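Local atomic coordinates of argonaute protein (Marinitoga piezophila, PDB entry 5I4A), a protein that cleaves single-stranded DNA, and can target RNA, at sites complementary to short guide RNAs that carry a 5'-hydroxyl end. Residues R457-C462 / K477-L483; I448-H452 / R518-E524; K442-I448 / P511-L517. All blocks are in the same frame, centred on the assembly; numbering follows the deposited sequence.

Contact 1: R457-C462 / K477-L483; sequences RKTNLC and KHKNLEL
Leu483, Thr459 and Lys458 lose the most surface in this antiparallel pairing, in which the axes of 458-462 and 477-479 approach to 4.8 Å at 166°. Leu483 (chi1 t) points at the partner: its N donates to Arg457 O (2.9 Å), its CD1 packs 3.3 Å from Thr459 OG1, which itself bonds to His452 of strand 443-452, and its CD2 covers one face of the Arg457 guanidinium. Thr459 forms a hydrogen-bonded pair with Leu481 (Leu481 N to Thr459 O, 2.9 Å; the return bond is weak). Lys458, with chi1 and chi2 both m, bends NZ into a 2.7 Å salt bridge with Glu482 OE2. The register slips in a beta bulge, Lys479 and Asn480 lying opposite Asn460 and Asn480 (phi 53°, psi 63°) turning the corner; Leu461 then pairs with His478 (His478 N to Leu461 O, 2.9 Å). The strands form one hairpin of the RNase H-like PIWI sheet; Leu461 and His478 pack on helix 485-507, and Cys462 meets helix 621-631.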
loop_
_atom_site.group_PDB
_atom_site.type_symbol
_atom_site.label_atom_id
_atom_site.label_comp_id
_atom_site.label_asym_id
_atom_site.label_seq_id
_atom_site.Cartn_x
_atom_site.Cartn_y
_atom_site.Cartn_z
ATOM N N ARG A 457 6.610 19.214 10.290
ATOM C CA ARG A 457 6.223 18.789 11.636
ATOM C C ARG A 457 4.707 18.650 11.709
ATOM O O ARG A 457 4.044 19.221 12.573
ATOM C CB ARG A 457 6.726 19.769 12.695
ATOM C CG ARG A 457 8.241 19.835 12.825
ATOM C CD ARG A 457 8.814 18.487 13.227
ATOM N NE ARG A 457 8.523 18.160 14.619
ATOM C CZ ARG A 457 8.738 16.969 15.170
ATOM N NH1 ARG A 457 9.242 15.977 14.446
ATOM N NH2 ARG A 457 8.446 16.768 16.448
ATOM N N LYS A 458 4.141 17.863 10.802
ATOM C CA LYS A 458 2.699 17.729 10.665
ATOM C C LYS A 458 2.284 16.269 10.830
ATOM O O LYS A 458 3.103 15.347 10.753
ATOM C CB LYS A 458 2.236 18.269 9.306
ATOM C CG LYS A 458 2.635 19.719 9.035
ATOM C CD LYS A 458 1.620 20.706 9.599
ATOM C CE LYS A 458 2.075 22.149 9.407
ATOM N NZ LYS A 458 2.963 22.607 10.512
ATOM N N THR A 459 0.978 16.068 11.039
ATOM C CA THR A 459 0.388 14.753 11.280
ATOM C C THR A 459 -0.869 14.583 10.435
ATOM O O THR A 459 -1.666 15.517 10.309
ATOM C CB THR A 459 0.046 14.572 12.772
ATOM O OG1 THR A 459 1.243 14.306 13.510
ATOM C CG2 THR A 459 -0.947 13.435 12.988
ATOM N N ASN A 460 -1.050 13.394 9.862
ATOM C CA ASN A 460 -2.168 13.112 8.970
ATOM C C ASN A 460 -2.906 11.876 9.480
ATOM O O ASN A 460 -2.296 10.815 9.680
ATOM C CB ASN A 460 -1.687 12.892 7.543
ATOM C CG ASN A 460 -1.138 14.153 6.922
ATOM O OD1 ASN A 460 -1.716 15.231 7.084
ATOM N ND2 ASN A 460 -0.011 14.040 6.232
ATOM N N LEU A 461 -4.222 12.009 9.670
ATOM C CA LEU A 461 -5.043 10.993 10.319
ATOM C C LEU A 461 -6.309 10.732 9.513
ATOM O O LEU A 461 -6.928 11.666 8.995
ATOM C CB LEU A 461 -5.426 11.430 11.742
ATOM C CG LEU A 461 -6.569 10.656 12.407
ATOM C CD1 LEU A 461 -6.141 9.230 12.725
ATOM C CD2 LEU A 461 -7.053 11.370 13.656
ATOM N N CYS A 462 -6.691 9.458 9.415
ATOM C CA CYS A 462 -7.963 9.059 8.822
ATOM C C CYS A 462 -8.380 7.719 9.416
ATOM O O CYS A 462 -7.551 6.811 9.533
ATOM C CB CYS A 462 -7.867 8.960 7.296
ATOM S SG CYS A 462 -9.375 8.330 6.510
ATOM N N LYS A 477 -11.509 12.145 8.892
ATOM C CA LYS A 477 -10.259 12.577 8.283
ATOM C C LYS A 477 -9.868 13.937 8.836
ATOM O O LYS A 477 -10.719 14.813 9.010
ATOM C CB LYS A 477 -10.376 12.648 6.752
ATOM C CG LYS A 477 -9.093 13.067 6.049
ATOM C CD LYS A 477 -9.265 13.121 4.538
ATOM C CE LYS A 477 -7.943 13.420 3.844
ATOM N NZ LYS A 477 -8.071 13.429 2.357
ATOM N N HIS A 478 -8.574 14.104 9.113
ATOM C CA HIS A 478 -8.020 15.361 9.596
ATOM C C HIS A 478 -6.717 15.634 8.868
ATOM O O HIS A 478 -5.867 14.746 8.761
ATOM C CB HIS A 478 -7.786 15.323 11.104
ATOM C CG HIS A 478 -9.042 15.169 11.897
ATOM N ND1 HIS A 478 -9.810 16.245 12.285
ATOM C CD2 HIS A 478 -9.677 14.066 12.361
ATOM C CE1 HIS A 478 -10.859 15.812 12.961
ATOM N NE2 HIS A 478 -10.802 14.494 13.021
ATOM N N LYS A 479 -6.557 16.858 8.382
ATOM C CA LYS A 479 -5.413 17.232 7.570
ATOM C C LYS A 479 -4.528 18.223 8.317
ATOM O O LYS A 479 -5.019 19.148 8.974
ATOM C CB LYS A 479 -5.862 17.829 6.235
ATOM C CG LYS A 479 -6.750 16.914 5.396
ATOM C CD LYS A 479 -6.696 17.305 3.922
ATOM C CE LYS A 479 -5.289 17.128 3.354
ATOM N NZ LYS A 479 -5.104 17.909 2.094
ATOM N N ASN A 480 -3.219 18.002 8.222
ATOM C CA ASN A 480 -2.191 18.912 8.730
ATOM C C ASN A 480 -2.423 19.273 10.200
ATOM O O ASN A 480 -2.662 20.422 10.561
ATOM C CB ASN A 480 -2.114 20.174 7.865
ATOM C CG ASN A 480 -1.912 19.870 6.395
ATOM O OD1 ASN A 480 -0.813 19.512 5.972
ATOM N ND2 ASN A 480 -2.966 20.034 5.606
ATOM N N LEU A 481 -2.353 18.242 11.036
ATOM C CA LEU A 481 -2.311 18.416 12.477
ATOM C C LEU A 481 -0.868 18.624 12.917
ATOM O O LEU A 481 0.058 18.040 12.350
ATOM C CB LEU A 481 -2.912 17.201 13.186
ATOM C CG LEU A 481 -4.365 16.877 12.833
ATOM C CD1 LEU A 481 -4.735 15.475 13.289
ATOM C CD2 LEU A 481 -5.304 17.907 13.442
ATOM N N GLU A 482 -0.678 19.476 13.925
ATOM C CA GLU A 482 0.662 19.730 14.445
ATOM C C GLU A 482 1.219 18.469 15.093
ATOM O O GLU A 482 0.560 17.848 15.935
ATOM C CB GLU A 482 0.642 20.879 15.453
ATOM C CG GLU A 482 0.280 22.242 14.868
ATOM C CD GLU A 482 1.382 22.827 13.998
ATOM O OE1 GLU A 482 2.123 23.717 14.473
ATOM O OE2 GLU A 482 1.511 22.390 12.835
ATOM N N LEU A 483 2.434 18.088 14.699
ATOM C CA LEU A 483 3.045 16.867 15.207
ATOM C C LEU A 483 3.290 16.962 16.707
ATOM O O LEU A 483 4.247 17.599 17.157
ATOM C CB LEU A 483 4.352 16.569 14.465
ATOM C CG LEU A 483 5.103 15.291 14.850
ATOM C CD1 LEU A 483 4.147 14.127 15.071
ATOM C CD2 LEU A 483 6.120 14.941 13.775
HETATM O O HOH W 1 0.230 16.911 5.754
#

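Contact 2: I448-H452 / R518-E524; sequences IDLSH and RDGRFIE. With nucleotides of chain B.
Arg518 and Glu524 form the strongest polar pair, a salt bridge within segment 518-524: Arg518 NH2 lies 2.8 Å and NH1 2.9 Å from Glu524 OE1. The arginine reaches it with chi1 t and chi2 p. Across the segments, His452 NE2 donates to Glu524 OE2 at 3.3 Å, although the position of that oxygen is less certain; the other ring nitrogen of His452 bonds to Thr459. The backbone link is Asp519 N to Ile448 O (3.0 Å, 169°), beside the parallel pair Ile448-Arg518 with CA atoms 4.8 Å apart. Past Asp519 the chain departs through Gly520, and water 2 spans the widening gap, accepting from Leu450 N and Arg518 NE, both at 3.0 Å. Further out, Arg521 NH2 makes a very short 2.5 Å hydrogen bond to OP1 of C12 of chain B, the guide RNA. Packing is modest: Leu450 CB lies over one face of the Arg518 guanidinium. Asp449 and Asp519, both chi1 t, bring OD2 atoms of like charge to 3.8 Å, consistent with a Mn(2+) site that the two probably share. Carboxylates on neighbouring parallel strands, with Asn627 of helix 621-631 beside Asp449, are consistent with the RNase H-type active site of a PIWI domain, to which Glu485, touched by Glu524, probably also belongs.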
loop_
_atom_site.group_PDB
_atom_site.type_symbol
_atom_site.label_atom_id
_atom_site.label_comp_id
_atom_site.label_asym_id
_atom_site.label_seq_id
_atom_site.Cartn_x
_atom_site.Cartn_y
_atom_site.Cartn_z
ATOM N N ILE A 448 -7.220 2.355 10.766
ATOM C CA ILE A 448 -6.528 3.570 11.187
ATOM C C ILE A 448 -5.365 3.827 10.240
ATOM O O ILE A 448 -4.450 3.002 10.139
ATOM C CB ILE A 448 -6.013 3.471 12.634
ATOM C CG1 ILE A 448 -7.142 3.083 13.589
ATOM C CG2 ILE A 448 -5.372 4.788 13.058
ATOM C CD1 ILE A 448 -8.269 4.078 13.632
ATOM N N ASP A 449 -5.387 4.979 9.569
ATOM C CA ASP A 449 -4.269 5.457 8.757
ATOM C C ASP A 449 -3.770 6.751 9.385
ATOM O O ASP A 449 -4.459 7.776 9.340
ATOM C CB ASP A 449 -4.688 5.672 7.301
ATOM C CG ASP A 449 -3.504 5.966 6.379
ATOM O OD1 ASP A 449 -2.504 6.562 6.832
ATOM O OD2 ASP A 449 -3.579 5.599 5.188
ATOM N N LEU A 450 -2.568 6.707 9.958
ATOM C CA LEU A 450 -2.002 7.848 10.666
ATOM C C LEU A 450 -0.514 7.928 10.358
ATOM O O LEU A 450 0.237 6.997 10.666
ATOM C CB LEU A 450 -2.248 7.731 12.173
ATOM C CG LEU A 450 -1.668 8.816 13.080
ATOM C CD1 LEU A 450 -2.633 9.156 14.200
ATOM C CD2 LEU A 450 -0.363 8.335 13.655
ATOM N N SER A 451 -0.089 9.042 9.765
ATOM C CA SER A 451 1.298 9.243 9.374
ATOM C C SER A 451 1.809 10.571 9.920
ATOM O O SER A 451 1.038 11.492 10.204
ATOM C CB SER A 451 1.464 9.205 7.849
ATOM O OG SER A 451 0.682 10.209 7.224
ATOM N N HIS A 452 3.133 10.658 10.056
ATOM C CA HIS A 452 3.808 11.844 10.573
ATOM C C HIS A 452 4.963 12.195 9.647
ATOM O O HIS A 452 5.875 11.384 9.459
ATOM C CB HIS A 452 4.335 11.615 11.993
ATOM C CG HIS A 452 3.293 11.173 12.971
ATOM N ND1 HIS A 452 2.112 11.857 13.163
ATOM C CD2 HIS A 452 3.261 10.122 13.822
ATOM C CE1 HIS A 452 1.394 11.241 14.085
ATOM N NE2 HIS A 452 2.070 10.187 14.503
ATOM N N ARG A 518 -4.353 -1.220 12.232
ATOM C CA ARG A 518 -3.465 -0.084 12.041
ATOM C C ARG A 518 -2.595 -0.302 10.810
ATOM O O ARG A 518 -2.018 -1.380 10.631
ATOM C CB ARG A 518 -2.589 0.122 13.280
ATOM C CG ARG A 518 -1.501 1.171 13.135
ATOM C CD ARG A 518 -2.070 2.570 12.969
ATOM N NE ARG A 518 -1.013 3.577 13.023
ATOM C CZ ARG A 518 -0.705 4.280 14.108
ATOM N NH1 ARG A 518 -1.381 4.097 15.234
ATOM N NH2 ARG A 518 0.278 5.167 14.063
ATOM N N ASP A 519 -2.507 0.722 9.964
ATOM C CA ASP A 519 -1.596 0.715 8.822
ATOM C C ASP A 519 -0.180 0.903 9.347
ATOM O O ASP A 519 0.256 2.022 9.622
ATOM C CB ASP A 519 -1.977 1.809 7.831
ATOM C CG ASP A 519 -1.036 1.880 6.638
ATOM O OD1 ASP A 519 -0.271 0.918 6.412
ATOM O OD2 ASP A 519 -1.071 2.899 5.919
ATOM N N GLY A 520 0.540 -0.199 9.490
ATOM C CA GLY A 520 1.846 -0.179 10.109
ATOM C C GLY A 520 1.777 -0.521 11.582
ATOM O O GLY A 520 0.847 -1.174 12.063
ATOM N N ARG A 521 2.784 -0.054 12.311
ATOM C CA ARG A 521 2.922 -0.362 13.725
ATOM C C ARG A 521 2.493 0.826 14.579
ATOM O O ARG A 521 2.679 1.987 14.196
ATOM C CB ARG A 521 4.361 -0.760 14.056
ATOM C CG ARG A 521 5.428 0.201 13.556
ATOM C CD ARG A 521 6.804 -0.454 13.612
ATOM N NE ARG A 521 7.895 0.518 13.560
ATOM C CZ ARG A 521 8.548 0.860 12.453
ATOM N NH1 ARG A 521 8.224 0.312 11.290
ATOM N NH2 ARG A 521 9.527 1.753 12.511
ATOM N N PHE A 522 1.899 0.523 15.735
ATOM C CA PHE A 522 1.545 1.544 16.713
ATOM C C PHE A 522 2.823 2.159 17.271
ATOM O O PHE A 522 3.574 1.498 17.995
ATOM C CB PHE A 522 0.714 0.944 17.843
ATOM C CG PHE A 522 -0.685 0.548 17.443
ATOM C CD1 PHE A 522 -0.939 -0.695 16.886
ATOM C CD2 PHE A 522 -1.754 1.403 17.661
ATOM C CE1 PHE A 522 -2.223 -1.072 16.537
ATOM C CE2 PHE A 522 -3.045 1.036 17.311
ATOM C CZ PHE A 522 -3.278 -0.205 16.748
ATOM N N ILE A 523 3.076 3.423 16.937
ATOM C CA ILE A 523 4.200 4.172 17.486
ATOM C C ILE A 523 3.745 5.222 18.490
ATOM O O ILE A 523 4.583 5.865 19.137
ATOM C CB ILE A 523 5.044 4.787 16.350
ATOM C CG1 ILE A 523 5.525 3.667 15.429
ATOM C CG2 ILE A 523 6.289 5.503 16.858
ATOM C CD1 ILE A 523 6.285 2.572 16.171
ATOM N N GLU A 524 2.439 5.369 18.689
ATOM C CA GLU A 524 1.911 6.293 19.678
ATOM C C GLU A 524 2.026 5.681 21.072
ATOM O O GLU A 524 2.461 4.539 21.249
ATOM C CB GLU A 524 0.463 6.653 19.346
ATOM C CG GLU A 524 0.285 7.465 18.064
ATOM C CD GLU A 524 0.709 6.707 16.817
ATOM O OE1 GLU A 524 0.581 5.464 16.801
ATOM O OE2 GLU A 524 1.195 7.348 15.863
ATOM P P C B 12 12.037 2.924 14.165
ATOM O OP1 C B 12 11.128 1.779 14.404
ATOM O OP2 C B 12 11.529 4.293 14.394
ATOM O "O5'" C B 12 13.356 2.770 15.059
HETATM O O HOH W 2 -0.895 4.209 10.097
HETATM O O HOH W 3 0.982 4.852 8.339
#

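Contact 3: K442-I448 / P511-L517; sequences KNLYIGI and PENVFIL
Phe515 lays one face of its ring against Tyr445 CE1, which is 3.5 Å from Phe515 CD1; the ring centroids are 4.8 Å apart and the planes inclined at 44°, so the pair is oblique. Both side chains have chi1 m, and Asn443 CB adds a 3.6 Å contact to Phe515 CE1. On this same face Asn513 ND2 donates to Asn443 OD1 (2.7 Å), while Asn443 ND2 donates to Tyr445 OH (3.1 Å), whose hydroxyl also bonds to Gln601 of helix 595-605. The strands beneath are parallel, with short axes 4.6 Å apart at 13°. Pairs run in step from Asn443-Asn513 to Gly447-Leu517. Their ladder alternates as parallel strands require: Leu444 N to Asn513 O (2.9 Å), Phe515 N to Leu444 O (2.8 Å), Ile446 N to Phe515 O (2.8 Å), Leu517 N to Ile446 O (2.9 Å) and Ile448 N to Leu517 O (2.8 Å). At the start, Lys442 O receives two weak bonds, from Glu512 N (2.9 Å) and Asn513 N (3.5 Å). The other face is aliphatic: Leu444 CB meets Pro511 CB at 3.7 Å, Ile446 CD1 meets Val514 CG1 at 3.9 Å, and Ile448 CG1 meets Ile516 CG2 at 3.9 Å. Helix 485-507 covers it, with Tyr496 on Ile446 and Val514, and helix 595-605 packs on the aromatic face. An interior parallel pair of a mixed sheet, with helices on both faces, is the core of the RNase H fold in the PIWI domain.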
loop_
_atom_site.group_PDB
_atom_site.type_symbol
_atom_site.label_atom_id
_atom_site.label_comp_id
_atom_site.label_asym_id
_atom_site.label_seq_id
_atom_site.Cartn_x
_atom_site.Cartn_y
_atom_site.Cartn_z
ATOM N N LYS A 442 -21.772 -8.406 15.920
ATOM C CA LYS A 442 -21.461 -7.829 17.222
ATOM C C LYS A 442 -20.125 -7.097 17.255
ATOM O O LYS A 442 -19.794 -6.498 18.284
ATOM C CB LYS A 442 -21.468 -8.925 18.284
ATOM C CG LYS A 442 -20.483 -10.052 18.022
ATOM C CD LYS A 442 -20.675 -11.179 19.027
ATOM C CE LYS A 442 -19.939 -12.440 18.607
ATOM N NZ LYS A 442 -20.235 -13.576 19.523
ATOM N N ASN A 443 -19.361 -7.117 16.168
ATOM C CA ASN A 443 -18.016 -6.566 16.148
ATOM C C ASN A 443 -17.973 -5.269 15.348
ATOM O O ASN A 443 -18.701 -5.095 14.366
ATOM C CB ASN A 443 -17.030 -7.577 15.559
ATOM C CG ASN A 443 -17.093 -8.920 16.259
ATOM O OD1 ASN A 443 -17.151 -8.992 17.487
ATOM N ND2 ASN A 443 -17.090 -9.994 15.478
ATOM N N LEU A 444 -17.105 -4.358 15.784
ATOM C CA LEU A 444 -16.897 -3.072 15.129
ATOM C C LEU A 444 -15.492 -3.069 14.540
ATOM O O LEU A 444 -14.501 -3.054 15.280
ATOM C CB LEU A 444 -17.092 -1.920 16.112
ATOM C CG LEU A 444 -16.752 -0.514 15.610
ATOM C CD1 LEU A 444 -17.564 -0.182 14.373
ATOM C CD2 LEU A 444 -16.984 0.519 16.702
ATOM N N TYR A 445 -15.411 -3.087 13.213
ATOM C CA TYR A 445 -14.141 -3.156 12.504
ATOM C C TYR A 445 -13.715 -1.749 12.106
ATOM O O TYR A 445 -14.415 -1.074 11.346
ATOM C CB TYR A 445 -14.260 -4.067 11.282
ATOM C CG TYR A 445 -14.744 -5.457 11.639
ATOM C CD1 TYR A 445 -13.897 -6.371 12.248
ATOM C CD2 TYR A 445 -16.051 -5.850 11.380
ATOM C CE1 TYR A 445 -14.333 -7.639 12.585
ATOM C CE2 TYR A 445 -16.498 -7.119 11.714
ATOM C CZ TYR A 445 -15.633 -8.007 12.315
ATOM O OH TYR A 445 -16.066 -9.269 12.652
ATOM N N ILE A 446 -12.565 -1.315 12.619
ATOM C CA ILE A 446 -12.071 0.045 12.455
ATOM C C ILE A 446 -10.677 -0.017 11.849
ATOM O O ILE A 446 -9.840 -0.815 12.287
ATOM C CB ILE A 446 -12.054 0.795 13.801
ATOM C CG1 ILE A 446 -13.479 0.979 14.330
ATOM C CG2 ILE A 446 -11.355 2.139 13.667
ATOM C CD1 ILE A 446 -13.537 1.508 15.747
ATOM N N GLY A 447 -10.433 0.815 10.843
ATOM C CA GLY A 447 -9.116 0.948 10.233
ATOM C C GLY A 447 -8.534 2.314 10.548
ATOM O O GLY A 447 -9.261 3.307 10.592
ATOM N N ILE A 448 -7.220 2.355 10.766
ATOM C CA ILE A 448 -6.528 3.570 11.187
ATOM C C ILE A 448 -5.365 3.827 10.240
ATOM O O ILE A 448 -4.450 3.002 10.139
ATOM C CB ILE A 448 -6.013 3.471 12.634
ATOM C CG1 ILE A 448 -7.142 3.083 13.589
ATOM C CG2 ILE A 448 -5.372 4.788 13.058
ATOM C CD1 ILE A 448 -8.269 4.078 13.632
ATOM N N PRO A 511 -20.878 -2.271 20.525
ATOM C CA PRO A 511 -20.221 -3.451 19.960
ATOM C C PRO A 511 -19.603 -4.277 21.072
ATOM O O PRO A 511 -18.974 -3.743 21.987
ATOM C CB PRO A 511 -19.152 -2.860 19.036
ATOM C CG PRO A 511 -18.880 -1.503 19.601
ATOM C CD PRO A 511 -20.189 -1.022 20.160
ATOM N N GLU A 512 -19.807 -5.591 21.001
ATOM C CA GLU A 512 -19.201 -6.450 22.009
ATOM C C GLU A 512 -17.689 -6.507 21.841
ATOM O O GLU A 512 -16.957 -6.592 22.832
ATOM C CB GLU A 512 -19.804 -7.850 21.948
ATOM C CG GLU A 512 -19.718 -8.578 23.271
ATOM C CD GLU A 512 -20.234 -7.727 24.422
ATOM O OE1 GLU A 512 -21.467 -7.593 24.558
ATOM O OE2 GLU A 512 -19.405 -7.175 25.177
ATOM N N ASN A 513 -17.205 -6.431 20.606
ATOM C CA ASN A 513 -15.780 -6.440 20.319
ATOM C C ASN A 513 -15.456 -5.338 19.321
ATOM O O ASN A 513 -16.283 -4.983 18.476
ATOM C CB ASN A 513 -15.333 -7.799 19.776
ATOM C CG ASN A 513 -15.864 -8.955 20.604
ATOM O OD1 ASN A 513 -15.332 -9.262 21.670
ATOM N ND2 ASN A 513 -16.915 -9.602 20.113
ATOM N N VAL A 514 -14.243 -4.798 19.425
ATOM C CA VAL A 514 -13.790 -3.706 18.571
ATOM C C VAL A 514 -12.428 -4.076 17.999
ATOM O O VAL A 514 -11.464 -4.264 18.750
ATOM C CB VAL A 514 -13.715 -2.370 19.331
ATOM C CG1 VAL A 514 -13.208 -1.270 18.416
ATOM C CG2 VAL A 514 -15.080 -1.998 19.889
ATOM N N PHE A 515 -12.351 -4.178 16.676
ATOM C CA PHE A 515 -11.115 -4.498 15.975
ATOM C C PHE A 515 -10.480 -3.199 15.497
ATOM O O PHE A 515 -11.078 -2.470 14.697
ATOM C CB PHE A 515 -11.381 -5.426 14.790
ATOM C CG PHE A 515 -11.839 -6.806 15.179
ATOM C CD1 PHE A 515 -13.073 -7.002 15.778
ATOM C CD2 PHE A 515 -11.046 -7.912 14.922
ATOM C CE1 PHE A 515 -13.496 -8.269 16.132
ATOM C CE2 PHE A 515 -11.468 -9.182 15.271
ATOM C CZ PHE A 515 -12.695 -9.359 15.878
ATOM N N ILE A 516 -9.278 -2.910 15.984
ATOM C CA ILE A 516 -8.532 -1.721 15.587
ATOM C C ILE A 516 -7.374 -2.197 14.722
ATOM O O ILE A 516 -6.388 -2.750 15.225
ATOM C CB ILE A 516 -8.041 -0.907 16.790
ATOM C CG1 ILE A 516 -9.223 -0.385 17.608
ATOM C CG2 ILE A 516 -7.172 0.253 16.330
ATOM C CD1 ILE A 516 -9.649 -1.313 18.730
ATOM N N LEU A 517 -7.495 -1.990 13.415
ATOM C CA LEU A 517 -6.470 -2.379 12.460
ATOM C C LEU A 517 -5.670 -1.141 12.074
ATOM O O LEU A 517 -6.242 -0.132 11.651
ATOM C CB LEU A 517 -7.098 -3.025 11.225
ATOM C CG LEU A 517 -8.361 -3.859 11.469
ATOM C CD1 LEU A 517 -8.915 -4.380 10.154
ATOM C CD2 LEU A 517 -8.106 -5.007 12.436
#

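Overall arrangement
All three contacts belong to one mixed sheet of the PIWI domain. Contacts 2 and 3 follow the same parallel pair, share Ile448 and have centres 16 Å apart; contact 1 joins the next two strands, 458-466 flanking 443-452, and its centre is 12 Å from that of contact 2. Cys462 N to Asp449 O and Asn460 O to Ser451 N, each 2.8 Å, are probable hydrogen bonds joining contacts 1 and 2. Contact 2 holds Asp449 and Asp519 of the probable active site. In contact 1 the side chain of Cys462 is about 5 Å from that of Asp449, and the side chain of Leu483 about 7 Å from that of Glu485. Contact 2 reaches the guide RNA through Arg521.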